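Local coordinates for probable sugar ABC transporter, sugar-binding protein (Streptococcus pneumoniae, PDB 2W7Y), which binds the blood group A-trisaccharide as the extracellular solute-binding protein of a probable sugar ABC transporter, at residues A[264-272]-A[286-294]. Residues are numbered along the deposited sequence; the frame is centred on the assembly and turned at random.
Sequences AYSKDFQEG and EMSKNPSLA
Both ends of the Asn290 amide are used: ND2 gives a hydrogen bond to the backbone O of Gln270 (2.9 Å, N-H...O 150°), while OD1 accepts from the backbone N of Ser292 at 3.1 Å, closing an Asx turn. With CG anti to the backbone N (chi1 -172°), the amide reaches across to the last turn of helix 262-270, and its donor sits above the plane of the Gln270 carbonyl. That helix then ends in a Schellman motif at Gly272. Next to this polar link lies an apolar layer. Selenomethionine Met287 brings SE, in the place of sulfur, to the edge of the Phe269 ring, 4.8 Å from the centroid, a Met-aromatic contact. Leu293, its side chain less certainly placed, puts CB 3.7 Å from Phe269 CE2, where the chain enters strand 293-296. Trp162 of strand 157-164 touches both Phe269 and Met287, and Phe277 meets the Phe269 ring, tying the helix to the mixed sheet. In the same helix the Ser266 side chain lies about 7 Å from the bound 2-acetamido-2-deoxy-galactose, nearest atoms. The two bonds restrain the Asn290 amide's rotation, agree with its modelled O and N, and join the 287-293 connection to the helix terminus beside buried apolar side chains.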
ATOM      1  N   ALA A 264      -8.842   9.819   4.781  1.00 23.72           N
ATOM      2  CA  ALA A 264      -9.622  10.730   5.619  1.00 23.66           C
ATOM      3  C   ALA A 264      -8.955  11.025   6.968  1.00 23.55           C
ATOM      4  O   ALA A 264      -9.438  11.866   7.730  1.00 23.66           O
ATOM      5  CB  ALA A 264     -11.034  10.199   5.810  1.00 23.70           C
ATOM      6  N   TYR A 265      -7.854  10.330   7.251  1.00 23.26           N
ATOM      7  CA  TYR A 265      -7.056  10.568   8.454  1.00 23.05           C
ATOM      8  C   TYR A 265      -5.833  11.448   8.190  1.00 22.92           C
ATOM      9  O   TYR A 265      -5.199  11.936   9.130  1.00 22.73           O
ATOM     10  CB  TYR A 265      -6.617   9.243   9.089  1.00 22.91           C
ATOM     11  CG  TYR A 265      -7.752   8.456   9.702  1.00 22.98           C
ATOM     12  CD1 TYR A 265      -8.572   9.020  10.683  1.00 23.01           C
ATOM     13  CD2 TYR A 265      -8.004   7.147   9.309  1.00 22.90           C
ATOM     14  CE1 TYR A 265      -9.617   8.302  11.245  1.00 22.86           C
ATOM     15  CE2 TYR A 265      -9.045   6.421   9.862  1.00 22.95           C
ATOM     16  CZ  TYR A 265      -9.843   7.002  10.831  1.00 22.90           C
ATOM     17  OH  TYR A 265     -10.871   6.279  11.380  1.00 23.19           O
ATOM     18  N   SER A 266      -5.511  11.639   6.912  1.00 22.81           N
ATOM     19  CA  SER A 266      -4.357  12.429   6.494  1.00 22.84           C
ATOM     20  C   SER A 266      -4.480  13.894   6.908  1.00 22.92           C
ATOM     21  O   SER A 266      -3.530  14.472   7.435  1.00 22.88           O
ATOM     22  CB  SER A 266      -4.161  12.328   4.980  1.00 22.78           C
ATOM     23  OG  SER A 266      -3.007  13.040   4.567  1.00 22.54           O
ATOM     24  N   LYS A 267      -5.656  14.472   6.668  1.00 22.94           N
ATOM     25  CA  LYS A 267      -5.943  15.869   6.984  1.00 23.07           C
ATOM     26  C   LYS A 267      -5.737  16.161   8.473  1.00 22.98           C
ATOM     27  O   LYS A 267      -5.027  17.105   8.825  1.00 22.82           O
ATOM     28  CB  LYS A 267      -7.369  16.220   6.551  1.00 23.04           C
ATOM     29  CG  LYS A 267      -7.653  17.703   6.413  1.00 23.47           C
ATOM     30  CD  LYS A 267      -8.911  17.931   5.571  1.00 23.82           C
ATOM     31  CE  LYS A 267      -9.418  19.358   5.673  1.00 23.85           C
ATOM     32  NZ  LYS A 267     -10.159  19.601   6.947  1.00 24.03           N
ATOM     33  N   ASP A 268      -6.340  15.329   9.329  1.00 22.92           N
ATOM     34  CA  ASP A 268      -6.231  15.455  10.787  1.00 22.95           C
ATOM     35  C   ASP A 268      -4.785  15.468  11.243  1.00 22.94           C
ATOM     36  O   ASP A 268      -4.406  16.271  12.096  1.00 23.03           O
ATOM     37  CB  ASP A 268      -6.960  14.303  11.487  1.00 22.93           C
ATOM     38  CG  ASP A 268      -8.447  14.552  11.647  1.00 22.99           C
ATOM     39  OD1 ASP A 268      -8.926  15.657  11.306  1.00 22.69           O
ATOM     40  OD2 ASP A 268      -9.137  13.631  12.131  1.00 22.94           O
ATOM     41  N   PHE A 269      -3.990  14.573  10.659  1.00 22.91           N
ATOM     42  CA  PHE A 269      -2.582  14.427  10.993  1.00 22.97           C
ATOM     43  C   PHE A 269      -1.765  15.648  10.574  1.00 22.99           C
ATOM     44  O   PHE A 269      -0.921  16.118  11.337  1.00 23.17           O
ATOM     45  CB  PHE A 269      -2.020  13.147  10.367  1.00 22.84           C
ATOM     46  CG  PHE A 269      -0.621  12.828  10.801  1.00 22.98           C
ATOM     47  CD1 PHE A 269      -0.346  12.487  12.124  1.00 22.78           C
ATOM     48  CD2 PHE A 269       0.421  12.861   9.888  1.00 22.96           C
ATOM     49  CE1 PHE A 269       0.949  12.193  12.525  1.00 22.73           C
ATOM     50  CE2 PHE A 269       1.715  12.565  10.283  1.00 23.20           C
ATOM     51  CZ  PHE A 269       1.980  12.236  11.603  1.00 22.80           C
ATOM     52  N   GLN A 270      -2.034  16.153   9.370  1.00 23.05           N
ATOM     53  CA  GLN A 270      -1.423  17.384   8.853  1.00 23.13           C
ATOM     54  C   GLN A 270      -1.732  18.588   9.736  1.00 23.19           C
ATOM     55  O   GLN A 270      -0.932  19.521   9.824  1.00 23.46           O
ATOM     56  CB  GLN A 270      -1.921  17.673   7.432  1.00 23.14           C
ATOM     57  CG  GLN A 270      -1.452  16.684   6.374  1.00 23.31           C
ATOM     58  CD  GLN A 270      -2.102  16.901   5.014  1.00 23.70           C
ATOM     59  OE1 GLN A 270      -2.518  15.945   4.352  1.00 24.16           O
ATOM     60  NE2 GLN A 270      -2.188  18.155   4.590  1.00 23.24           N
ATOM     61  N   GLU A 271      -2.897  18.557  10.380  1.00 23.16           N
ATOM     62  CA  GLU A 271      -3.373  19.660  11.210  1.00 23.21           C
ATOM     63  C   GLU A 271      -3.021  19.482  12.689  1.00 23.20           C
ATOM     64  O   GLU A 271      -3.380  20.312  13.521  1.00 23.20           O
ATOM     65  CB  GLU A 271      -4.884  19.847  11.027  1.00 23.23           C
ATOM     66  CG  GLU A 271      -5.286  20.326   9.628  1.00 23.49           C
ATOM     67  CD  GLU A 271      -6.794  20.425   9.425  1.00 24.02           C
ATOM     68  OE1 GLU A 271      -7.567  19.904  10.261  1.00 24.13           O
ATOM     69  OE2 GLU A 271      -7.210  21.029   8.411  1.00 24.27           O
ATOM     70  N   GLY A 272      -2.320  18.397  13.009  1.00 23.20           N
ATOM     71  CA  GLY A 272      -1.874  18.136  14.376  1.00 23.14           C
ATOM     72  C   GLY A 272      -2.959  17.644  15.313  1.00 23.09           C
ATOM     73  O   GLY A 272      -2.891  17.872  16.522  1.00 23.06           O
ATOM     74  N   GLU A 286       2.404  15.405   1.032  1.00 23.22           N
ATOM     75  CA  GLU A 286       1.378  15.972   1.908  1.00 23.48           C
ATOM     76  C   GLU A 286       1.950  16.225   3.295  1.00 23.50           C
ATOM     77  O   GLU A 286       1.468  17.080   4.041  1.00 23.50           O
ATOM     78  CB  GLU A 286       0.179  15.022   2.013  1.00 23.57           C
ATOM     79  CG  GLU A 286      -0.620  14.866   0.728  1.00 23.64           C
ATOM     80  CD  GLU A 286      -1.327  16.141   0.326  1.00 24.20           C
ATOM     81  OE1 GLU A 286      -1.076  16.632  -0.799  1.00 24.62           O
ATOM     82  OE2 GLU A 286      -2.127  16.659   1.138  1.00 24.61           O
HETATM   83  N   MSE A 287       2.998  15.481   3.621  1.00 23.72           N
HETATM   84  CA  MSE A 287       3.574  15.495   4.953  1.00 23.88           C
HETATM   85  C   MSE A 287       4.603  16.612   5.148  1.00 23.64           C
HETATM   86  O   MSE A 287       4.685  17.201   6.229  1.00 23.50           O
HETATM   87  CB  MSE A 287       4.174  14.123   5.255  1.00 24.14           C
HETATM   88  CG  MSE A 287       3.738  13.546   6.583  1.00 25.24           C
HETATM   89 SE   MSE A 287       2.032  12.589   6.624  1.00 29.62          SE
HETATM   90  CE  MSE A 287       0.745  13.973   6.167  1.00 24.97           C
ATOM     91  N   SER A 288       5.358  16.915   4.091  1.00 23.54           N
ATOM     92  CA  SER A 288       6.439  17.910   4.132  1.00 23.33           C
ATOM     93  C   SER A 288       5.965  19.336   4.428  1.00 23.35           C
ATOM     94  O   SER A 288       6.773  20.206   4.756  1.00 23.32           O
ATOM     95  CB  SER A 288       7.226  17.895   2.819  1.00 23.29           C
ATOM     96  OG  SER A 288       6.449  18.400   1.746  1.00 23.12           O
ATOM     97  N   LYS A 289       4.659  19.564   4.302  1.00 23.43           N
ATOM     98  CA  LYS A 289       4.043  20.865   4.587  1.00 23.42           C
ATOM     99  C   LYS A 289       4.115  21.204   6.079  1.00 23.38           C
ATOM    100  O   LYS A 289       4.239  22.369   6.456  1.00 23.34           O
ATOM    101  CB  LYS A 289       2.583  20.876   4.114  1.00 23.51           C
ATOM    102  CG  LYS A 289       2.376  20.486   2.638  1.00 23.49           C
ATOM    103  CD  LYS A 289       2.761  21.627   1.697  1.00 23.68           C
ATOM    104  CE  LYS A 289       2.124  21.462   0.324  1.00 23.80           C
ATOM    105  NZ  LYS A 289       2.302  22.681  -0.517  1.00 23.75           N
ATOM    106  N   ASN A 290       4.043  20.173   6.917  1.00 23.24           N
ATOM    107  CA  ASN A 290       4.146  20.320   8.362  1.00 23.10           C
ATOM    108  C   ASN A 290       5.467  19.705   8.843  1.00 23.10           C
ATOM    109  O   ASN A 290       5.631  18.486   8.817  1.00 22.98           O
ATOM    110  CB  ASN A 290       2.933  19.660   9.036  1.00 22.97           C
ATOM    111  CG  ASN A 290       2.852  19.930  10.533  1.00 23.03           C
ATOM    112  OD1 ASN A 290       3.820  20.360  11.161  1.00 23.38           O
ATOM    113  ND2 ASN A 290       1.684  19.672  11.111  1.00 22.77           N
ATOM    114  N   PRO A 291       6.423  20.551   9.280  1.00 23.14           N
ATOM    115  CA  PRO A 291       7.746  20.037   9.647  1.00 23.13           C
ATOM    116  C   PRO A 291       7.777  19.305  10.999  1.00 23.19           C
ATOM    117  O   PRO A 291       8.813  18.750  11.374  1.00 23.15           O
ATOM    118  CB  PRO A 291       8.628  21.301   9.681  1.00 23.25           C
ATOM    119  CG  PRO A 291       7.741  22.452   9.241  1.00 23.13           C
ATOM    120  CD  PRO A 291       6.333  22.010   9.462  1.00 23.16           C
ATOM    121  N   SER A 292       6.645  19.295  11.710  1.00 23.20           N
ATOM    122  CA  SER A 292       6.523  18.607  12.996  1.00 23.11           C
ATOM    123  C   SER A 292       6.444  17.092  12.849  1.00 23.27           C
ATOM    124  O   SER A 292       6.692  16.357  13.801  1.00 23.46           O
ATOM    125  CB  SER A 292       5.296  19.107  13.764  1.00 23.06           C
ATOM    126  OG  SER A 292       5.477  20.441  14.209  1.00 23.16           O
ATOM    127  N   LEU A 293       6.092  16.624  11.659  1.00 23.32           N
ATOM    128  CA  LEU A 293       5.864  15.203  11.460  1.00 23.45           C
ATOM    129  C   LEU A 293       7.003  14.487  10.722  1.00 23.35           C
ATOM    130  O   LEU A 293       7.607  15.025   9.785  1.00 23.22           O
ATOM    131  CB  LEU A 293       4.482  14.947  10.833  1.00 23.63           C
ATOM    132  CG  LEU A 293       4.001  15.948   9.788  1.00 23.77           C
ATOM    133  CD1 LEU A 293       4.646  15.555   8.507  1.00 24.49           C
ATOM    134  CD2 LEU A 293       2.485  15.981   9.628  1.00 23.48           C
ATOM    135  N   ALA A 294       7.299  13.277  11.177  1.00 23.13           N
ATOM    136  CA  ALA A 294       8.490  12.567  10.756  1.00 23.09           C
ATOM    137  C   ALA A 294       8.201  11.101  10.412  1.00 23.11           C
ATOM    138  O   ALA A 294       7.230  10.518  10.904  1.00 23.13           O
ATOM    139  CB  ALA A 294       9.558  12.671  11.840  1.00 22.96           C
TER